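Local coordinates for ABC transporter ATP-binding protein (Leptospira interrogans serovar Copenhageni, PDB 4HZI), which probably binds and hydrolyses ATP as the ATPase subunit of an orphan ABC transporter involved in manganese utilization and tolerance, at residues 169-172 / 173-176; 182-185 / 186-190; 127-130 / 131-135; 100-103 / 104-107. One frame throughout, in Å; residues are numbered along the deposited sequence.

Contact 1. Residues 169-172 / 173-176; sequences QLYN and TLSS
Two successive backbone bonds from residue i to i-3, Thr173 N to Leu170 O (3.1 Å) and Leu174 N to Tyr171 O (3.0 Å), wind this piece of chain into a short 3-10 turn. The Thr173 hydroxyl adds a second grip on the same acceptor, with OG1 donating to Leu170 O over 2.8 Å and tilted 18° from the carbonyl plane. It also receives a nearly straight bond from the amide of Gln169, NE2 to OG1 at 2.7 Å, which lies flat in the amide plane. Gln169 reaches it with an extended chain, and Thr173 turns OG1 between its own backbone N and carbonyl carbon (chi1 70°), within reach of both Leu170 O and the glutamine amide. The hydroxyl thus accepts from the glutamine amide and donates to the backbone carbonyl, which probably restrains the rotation of both side chains. Leu174, with Ser175 and Ser176, begins the sequence LSSGE, which corresponds to the ABC signature motif (LSGGQ in most relatives), and the turn delivers it to helix 176-188. Ser175 is the N-cap of that helix, and its backbone N is hydrogen-bonded to Glu178. Leu174 is buried: its CD2 packs against the Gln169 amide, 3.6 Å from NE2, and its CD1 approaches Tyr171 CD1 at 3.9 Å, obliquely to the ring, the two side chains running nearly perpendicular. Leu174 also touches Ile182 and Lys179 of helix 176-188 and Val128 of helix 128-133, and Tyr171 touches Lys179 and Thr131.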
# COMPACT_ATOMS: atom_id res chain seq x y z
N GLN A 169 2.48 -12.83 -24.76
CA GLN A 169 2.29 -11.42 -24.40
C GLN A 169 3.43 -10.97 -23.50
O GLN A 169 3.84 -11.69 -22.59
CB GLN A 169 0.94 -11.18 -23.73
CG GLN A 169 0.68 -9.70 -23.48
CD GLN A 169 -0.60 -9.46 -22.72
OE1 GLN A 169 -1.46 -10.33 -22.63
NE2 GLN A 169 -0.73 -8.26 -22.17
N LEU A 170 3.94 -9.77 -23.75
CA LEU A 170 4.99 -9.22 -22.90
C LEU A 170 4.43 -8.98 -21.49
O LEU A 170 3.30 -8.49 -21.34
CB LEU A 170 5.49 -7.90 -23.45
CG LEU A 170 6.08 -7.96 -24.86
CD1 LEU A 170 6.42 -6.55 -25.33
CD2 LEU A 170 7.30 -8.87 -24.87
N TYR A 171 5.24 -9.30 -20.49
CA TYR A 171 4.87 -9.19 -19.08
C TYR A 171 4.54 -7.73 -18.73
O TYR A 171 3.57 -7.44 -18.02
CB TYR A 171 6.03 -9.72 -18.22
CG TYR A 171 5.84 -9.53 -16.73
CD1 TYR A 171 5.12 -10.45 -15.97
CD2 TYR A 171 6.38 -8.43 -16.08
CE1 TYR A 171 4.94 -10.26 -14.60
CE2 TYR A 171 6.21 -8.24 -14.72
CZ TYR A 171 5.48 -9.17 -13.99
OH TYR A 171 5.32 -8.98 -12.63
N ASN A 172 5.33 -6.81 -19.29
CA ASN A 172 5.14 -5.40 -19.01
C ASN A 172 3.85 -4.80 -19.59
O ASN A 172 3.49 -3.68 -19.23
CB ASN A 172 6.37 -4.58 -19.43
CG ASN A 172 7.50 -4.67 -18.41
OD1 ASN A 172 7.28 -4.96 -17.22
ND2 ASN A 172 8.73 -4.42 -18.86
N THR A 173 3.13 -5.54 -20.41
CA THR A 173 1.85 -5.06 -20.90
C THR A 173 0.67 -5.61 -20.12
O THR A 173 -0.47 -5.26 -20.40
CB THR A 173 1.68 -5.35 -22.40
OG1 THR A 173 1.51 -6.77 -22.61
CG2 THR A 173 2.90 -4.85 -23.16
N LEU A 174 0.93 -6.48 -19.14
CA LEU A 174 -0.16 -7.00 -18.33
C LEU A 174 -0.70 -5.93 -17.37
O LEU A 174 0.05 -5.03 -16.95
CB LEU A 174 0.33 -8.20 -17.52
CG LEU A 174 0.84 -9.41 -18.31
CD1 LEU A 174 1.42 -10.41 -17.32
CD2 LEU A 174 -0.25 -10.06 -19.13
N SER A 175 -1.98 -6.05 -17.03
CA SER A 175 -2.59 -5.28 -15.94
C SER A 175 -1.85 -5.60 -14.61
O SER A 175 -1.15 -6.62 -14.49
CB SER A 175 -4.08 -5.58 -15.85
OG SER A 175 -4.32 -6.79 -15.12
N SER A 176 -1.98 -4.73 -13.62
CA SER A 176 -1.19 -4.86 -12.43
C SER A 176 -1.58 -6.15 -11.70
O SER A 176 -0.70 -6.81 -11.21
CB SER A 176 -1.38 -3.63 -11.52
OG SER A 176 -2.74 -3.54 -11.18

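Contact 2. Residues 182-185 / 186-190; sequences ILFL and RSIVN
This is a local contact in the C-terminal part of helix 176-188, where Phe184, Leu185 and Ile188 form one side of the helix and Arg186 projects from another. The regular helical bonding runs from Arg186 N to Ile182 O at 2.9 Å and from Ser187 N to Leu183 O at 3.0 Å, and Ile188 N bonds to Leu185 O, an i to i-3 link. Ser187 holds its hydroxyl between its backbone N and carbonyl carbon (chi1 84°). From there OG donates to Phe184 O over 2.7 Å, in the carbonyl plane and on a lone pair, so the buried hydroxyl is satisfied by its own helix; Phe184 O also accepts weak bonds from the amides of Ser187 and Ile188. The helix begins within the probable signature motif and leads towards strand 194-198 of the core sheet, which probably carries the Walker B sequence. Phe184 faces that strand through Leu195 and Met197, and its ring meets Tyr219 of helix 206-222 edge-to-face. Ile188 CD1 bridges the two apolar neighbours, lying 4.3 Å from both Phe184 CE1 and Leu185 CD2. On the polar side, the extended Arg186 gives NE to Thr134 OG1, while NH1 donates, in the guanidinium plane, to a water 3.2 Å away that in turn donates to Leu183 O (2.7 Å).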
# COMPACT_ATOMS: atom_id res chain seq x y z
N ILE A 182 0.99 -13.98 -12.77
CA ILE A 182 2.10 -14.58 -13.47
C ILE A 182 3.27 -14.81 -12.52
O ILE A 182 3.95 -15.87 -12.60
CB ILE A 182 2.47 -13.76 -14.73
CG1 ILE A 182 1.32 -13.80 -15.77
CG2 ILE A 182 3.75 -14.25 -15.35
CD1 ILE A 182 0.64 -15.12 -15.98
N LEU A 183 3.50 -13.86 -11.61
CA LEU A 183 4.49 -14.08 -10.55
C LEU A 183 4.12 -15.26 -9.66
O LEU A 183 5.01 -16.01 -9.22
CB LEU A 183 4.76 -12.82 -9.74
CG LEU A 183 5.39 -11.70 -10.56
CD1 LEU A 183 5.55 -10.45 -9.71
CD2 LEU A 183 6.73 -12.13 -11.13
N PHE A 184 2.85 -15.46 -9.38
CA PHE A 184 2.45 -16.64 -8.66
C PHE A 184 2.82 -17.93 -9.44
O PHE A 184 3.40 -18.88 -8.89
CB PHE A 184 0.98 -16.57 -8.37
CG PHE A 184 0.43 -17.75 -7.60
CD1 PHE A 184 -0.03 -18.88 -8.25
CD2 PHE A 184 0.37 -17.73 -6.21
CE1 PHE A 184 -0.55 -19.96 -7.54
CE2 PHE A 184 -0.14 -18.80 -5.50
CZ PHE A 184 -0.58 -19.93 -6.16
N LEU A 185 2.55 -17.94 -10.75
CA LEU A 185 2.88 -19.12 -11.56
C LEU A 185 4.38 -19.40 -11.55
O LEU A 185 4.82 -20.55 -11.40
CB LEU A 185 2.36 -18.96 -13.00
CG LEU A 185 0.85 -18.86 -13.12
CD1 LEU A 185 0.39 -18.89 -14.56
CD2 LEU A 185 0.21 -19.99 -12.31
N ARG A 186 5.15 -18.33 -11.68
CA ARG A 186 6.59 -18.41 -11.60
C ARG A 186 7.06 -19.06 -10.28
O ARG A 186 8.03 -19.87 -10.27
CB ARG A 186 7.17 -17.04 -11.73
CG ARG A 186 8.67 -17.00 -11.56
CD ARG A 186 9.24 -15.60 -11.72
NE ARG A 186 10.68 -15.60 -11.50
CZ ARG A 186 11.29 -15.73 -10.32
NH1 ARG A 186 10.59 -15.85 -9.19
NH2 ARG A 186 12.62 -15.75 -10.26
N SER A 187 6.36 -18.71 -9.19
CA SER A 187 6.72 -19.14 -7.83
C SER A 187 6.47 -20.65 -7.65
O SER A 187 7.11 -21.29 -6.81
CB SER A 187 5.95 -18.24 -6.78
OG SER A 187 4.63 -18.70 -6.52
N ILE A 188 5.59 -21.23 -8.46
CA ILE A 188 5.30 -22.66 -8.38
C ILE A 188 5.93 -23.51 -9.50
O ILE A 188 5.78 -24.72 -9.52
CB ILE A 188 3.80 -22.92 -8.27
CG1 ILE A 188 3.06 -22.45 -9.53
CG2 ILE A 188 3.26 -22.23 -7.05
CD1 ILE A 188 1.64 -22.96 -9.61
N VAL A 189 6.69 -22.88 -10.39
CA VAL A 189 7.34 -23.58 -11.51
C VAL A 189 8.24 -24.77 -11.07
O VAL A 189 8.33 -25.77 -11.79
CB VAL A 189 8.11 -22.57 -12.42
CG1 VAL A 189 9.46 -22.22 -11.85
CG2 VAL A 189 8.30 -23.10 -13.84
N ASN A 190 8.88 -24.70 -9.90
CA ASN A 190 9.64 -25.83 -9.39
C ASN A 190 8.86 -26.88 -8.60
O ASN A 190 9.45 -27.79 -8.07
CB ASN A 190 10.78 -25.37 -8.49
CG ASN A 190 11.72 -24.41 -9.18
OD1 ASN A 190 11.95 -23.30 -8.70
ND2 ASN A 190 12.24 -24.83 -10.34
O HOH W 1 7.53 -15.33 -8.47

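Contact 3. Residues 127-130 / 131-135; sequences TVKD and TILTG
With its OG1 set beside its backbone N and opposite the carbonyl carbon (chi1 -63°), Thr131 bends its hydroxyl back one turn to Thr127 O, at 2.7 Å. The same oxygen takes Thr131 N at 2.9 Å, and the two donors arrive from opposite faces of the carbonyl plane, so both bind the carbonyl of the N-cap residue. Thr127 and Asp130 make the capping box that starts helix 128-133, part of the helical subdomain characteristic of ABC ATPases: Asp130 N donates to Thr127 OG1, and Thr127 N returns a weak bond to Asp130 OD2, although the exact place of OG1 is less sure. Past the cap the turns are regular, Ile132 N bonding to Val128 O at 3.1 Å. Lys129, bent at its third torsion (79°), lays CG and CE obliquely against Leu133 CD1, with CG 4.0 Å away. On the buried side Val128 CG1 packs on Ile132 CD1, and both residues press on Leu158 of helix 148-160 and Ile182 of helix 176-188. At the far end Thr134 OG1 donates to Thr131 O over 2.5 Å, tilted 24° from the carbonyl plane.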
# COMPACT_ATOMS: atom_id res chain seq x y z
N THR A 127 8.46 -12.29 -22.23
CA THR A 127 7.08 -12.71 -22.38
C THR A 127 6.58 -13.30 -21.04
O THR A 127 7.38 -13.49 -20.11
CB THR A 127 6.93 -13.76 -23.49
OG1 THR A 127 7.69 -14.94 -23.15
CG2 THR A 127 7.40 -13.17 -24.86
N VAL A 128 5.28 -13.59 -20.97
CA VAL A 128 4.66 -14.32 -19.87
C VAL A 128 5.35 -15.67 -19.68
O VAL A 128 5.81 -15.99 -18.58
CB VAL A 128 3.14 -14.48 -20.10
CG1 VAL A 128 2.52 -15.53 -19.22
CG2 VAL A 128 2.43 -13.16 -19.90
N LYS A 129 5.45 -16.46 -20.74
CA LYS A 129 6.08 -17.78 -20.63
C LYS A 129 7.52 -17.65 -20.14
O LYS A 129 7.98 -18.41 -19.27
CB LYS A 129 6.03 -18.49 -21.99
CG LYS A 129 6.63 -19.88 -22.05
CD LYS A 129 6.91 -20.29 -23.51
CE LYS A 129 8.20 -19.63 -24.01
NZ LYS A 129 8.29 -19.56 -25.50
N ASP A 130 8.25 -16.71 -20.71
CA ASP A 130 9.63 -16.49 -20.35
C ASP A 130 9.78 -16.13 -18.86
O ASP A 130 10.70 -16.56 -18.17
CB ASP A 130 10.21 -15.36 -21.20
CG ASP A 130 10.39 -15.76 -22.66
OD1 ASP A 130 10.51 -16.98 -22.92
OD2 ASP A 130 10.39 -14.86 -23.52
N THR A 131 8.86 -15.31 -18.39
CA THR A 131 8.87 -14.87 -17.00
C THR A 131 8.67 -16.06 -16.08
O THR A 131 9.34 -16.16 -15.06
CB THR A 131 7.79 -13.79 -16.80
OG1 THR A 131 8.12 -12.65 -17.60
CG2 THR A 131 7.70 -13.37 -15.35
N ILE A 132 7.79 -16.98 -16.44
CA ILE A 132 7.58 -18.14 -15.63
C ILE A 132 8.85 -19.01 -15.62
O ILE A 132 9.27 -19.52 -14.59
CB ILE A 132 6.34 -18.91 -16.06
CG1 ILE A 132 5.14 -17.98 -15.89
CG2 ILE A 132 6.19 -20.20 -15.25
CD1 ILE A 132 3.87 -18.53 -16.44
N LEU A 133 9.48 -19.14 -16.78
CA LEU A 133 10.67 -19.96 -16.87
C LEU A 133 11.82 -19.40 -16.05
O LEU A 133 12.63 -20.16 -15.54
CB LEU A 133 11.06 -20.14 -18.34
CG LEU A 133 10.07 -21.03 -19.13
CD1 LEU A 133 10.28 -20.83 -20.62
CD2 LEU A 133 10.22 -22.51 -18.78
N THR A 134 11.93 -18.09 -15.89
CA THR A 134 13.00 -17.57 -15.00
C THR A 134 12.93 -18.11 -13.58
O THR A 134 13.90 -18.07 -12.85
CB THR A 134 12.98 -16.05 -14.89
OG1 THR A 134 11.72 -15.65 -14.31
CG2 THR A 134 13.18 -15.42 -16.25
N GLY A 135 11.78 -18.66 -13.20
CA GLY A 135 11.62 -19.25 -11.89
C GLY A 135 12.31 -20.58 -11.71
O GLY A 135 12.42 -21.04 -10.61

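Contact 4. Residues 100-103 / 104-107; sequences EIAI and QDLR
Ala102 O is the shared acceptor here: Leu106 N donates to it at 3.0 Å (163°), and Asp105 N adds a weak, bent bond at 2.8 Å. One residue on, Ile103 O takes Arg107 N over 3.0 Å at 170°. The amide of Ala102 is served by a water that accepts from N at 2.9 Å and donates to Asp105 OD2 at 2.7 Å, linking residues i and i+3 across the helix start. Asp105 points its carboxylate back to it, CG lying beside its own backbone N (chi1 -69°). The Arg107 chain, bent at its second and third torsions, swings the guanidinium over Ile103 so that CG2 lies under the centre of one face, 3.5 Å from NH2; NH1 donates to Tyr81 O, and Gln104 OE1 accepts from Ile140 N. On the apolar side, Ile101 CG2 packs on Leu106 CB, the two side chains crossing at about a right angle, and both residues touch Leu93 of strand 90-93. With Ala102 at the N-cap and no side-chain oxygen to offer, the water-mediated link to Asp105 resembles one half of a capping box, at the start of helix 103-108.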
# COMPACT_ATOMS: atom_id res chain seq x y z
N GLU A 100 20.58 -29.08 8.45
CA GLU A 100 20.78 -30.35 7.77
C GLU A 100 20.54 -30.26 6.30
O GLU A 100 20.78 -31.23 5.60
CB GLU A 100 19.89 -31.44 8.36
CG GLU A 100 20.01 -31.59 9.86
CD GLU A 100 18.87 -32.42 10.41
OE1 GLU A 100 18.76 -33.61 10.03
OE2 GLU A 100 18.08 -31.88 11.20
N ILE A 101 20.12 -29.09 5.82
CA ILE A 101 19.77 -28.90 4.43
C ILE A 101 20.67 -27.88 3.78
O ILE A 101 20.72 -26.72 4.21
CB ILE A 101 18.31 -28.38 4.30
CG1 ILE A 101 17.37 -29.23 5.15
CG2 ILE A 101 17.87 -28.36 2.84
CD1 ILE A 101 15.94 -28.70 5.21
N ALA A 102 21.33 -28.27 2.69
CA ALA A 102 21.97 -27.28 1.86
C ALA A 102 20.95 -26.21 1.48
O ALA A 102 19.87 -26.51 0.96
CB ALA A 102 22.57 -27.91 0.62
N ILE A 103 21.28 -24.96 1.78
CA ILE A 103 20.34 -23.85 1.54
C ILE A 103 19.89 -23.79 0.08
O ILE A 103 18.73 -23.50 -0.18
CB ILE A 103 20.88 -22.49 2.09
CG1 ILE A 103 20.18 -22.14 3.41
CG2 ILE A 103 20.60 -21.33 1.14
CD1 ILE A 103 20.07 -23.27 4.40
N GLN A 104 20.77 -24.09 -0.88
CA GLN A 104 20.31 -24.19 -2.27
C GLN A 104 19.14 -25.19 -2.46
O GLN A 104 18.24 -24.98 -3.31
CB GLN A 104 21.48 -24.55 -3.20
CG GLN A 104 21.25 -25.75 -4.08
CD GLN A 104 22.47 -26.09 -4.92
OE1 GLN A 104 22.85 -25.34 -5.81
NE2 GLN A 104 23.09 -27.22 -4.63
N ASP A 105 19.18 -26.28 -1.71
CA ASP A 105 18.15 -27.32 -1.82
C ASP A 105 16.89 -26.87 -1.11
O ASP A 105 15.77 -27.10 -1.60
CB ASP A 105 18.64 -28.64 -1.26
CG ASP A 105 19.72 -29.27 -2.14
OD1 ASP A 105 19.76 -28.99 -3.35
OD2 ASP A 105 20.55 -30.02 -1.61
N LEU A 106 17.06 -26.20 0.02
CA LEU A 106 15.93 -25.56 0.70
C LEU A 106 15.16 -24.66 -0.24
O LEU A 106 13.96 -24.83 -0.42
CB LEU A 106 16.44 -24.74 1.88
CG LEU A 106 15.38 -24.03 2.68
CD1 LEU A 106 14.76 -25.05 3.62
CD2 LEU A 106 15.99 -22.85 3.43
N ARG A 107 15.86 -23.74 -0.89
CA ARG A 107 15.22 -22.78 -1.80
C ARG A 107 14.51 -23.35 -3.02
O ARG A 107 13.52 -22.79 -3.48
CB ARG A 107 16.23 -21.71 -2.20
CG ARG A 107 16.75 -20.95 -0.98
CD ARG A 107 17.03 -19.49 -1.24
NE ARG A 107 18.46 -19.19 -1.26
CZ ARG A 107 19.12 -18.47 -0.36
NH1 ARG A 107 18.50 -17.94 0.68
NH2 ARG A 107 20.42 -18.27 -0.51
O HOH W 2 20.90 -30.64 1.01

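In the fold
From the N terminus, contact 4 comes first, starting helix 103-108 between the antiparallel sheet and edge strand 110-113 of the core sheet. Contact 3 forms helix 128-133, contact 1 the turn after helix 148-160, and contact 2 the end of helix 176-188. All four are local and in series; none nests or crosses. Contacts 1, 2 and 3 form one cluster: Gln169 O probably accepts from Val128 N, Tyr171 OH lies near Leu183, and Val189 packs by Gly135. They tie the signature-motif turn and its helix to helix 128-133. Contact 4 stands apart, its nearest atoms about 5 Å from contact 2 and about 18 Å from contact 1.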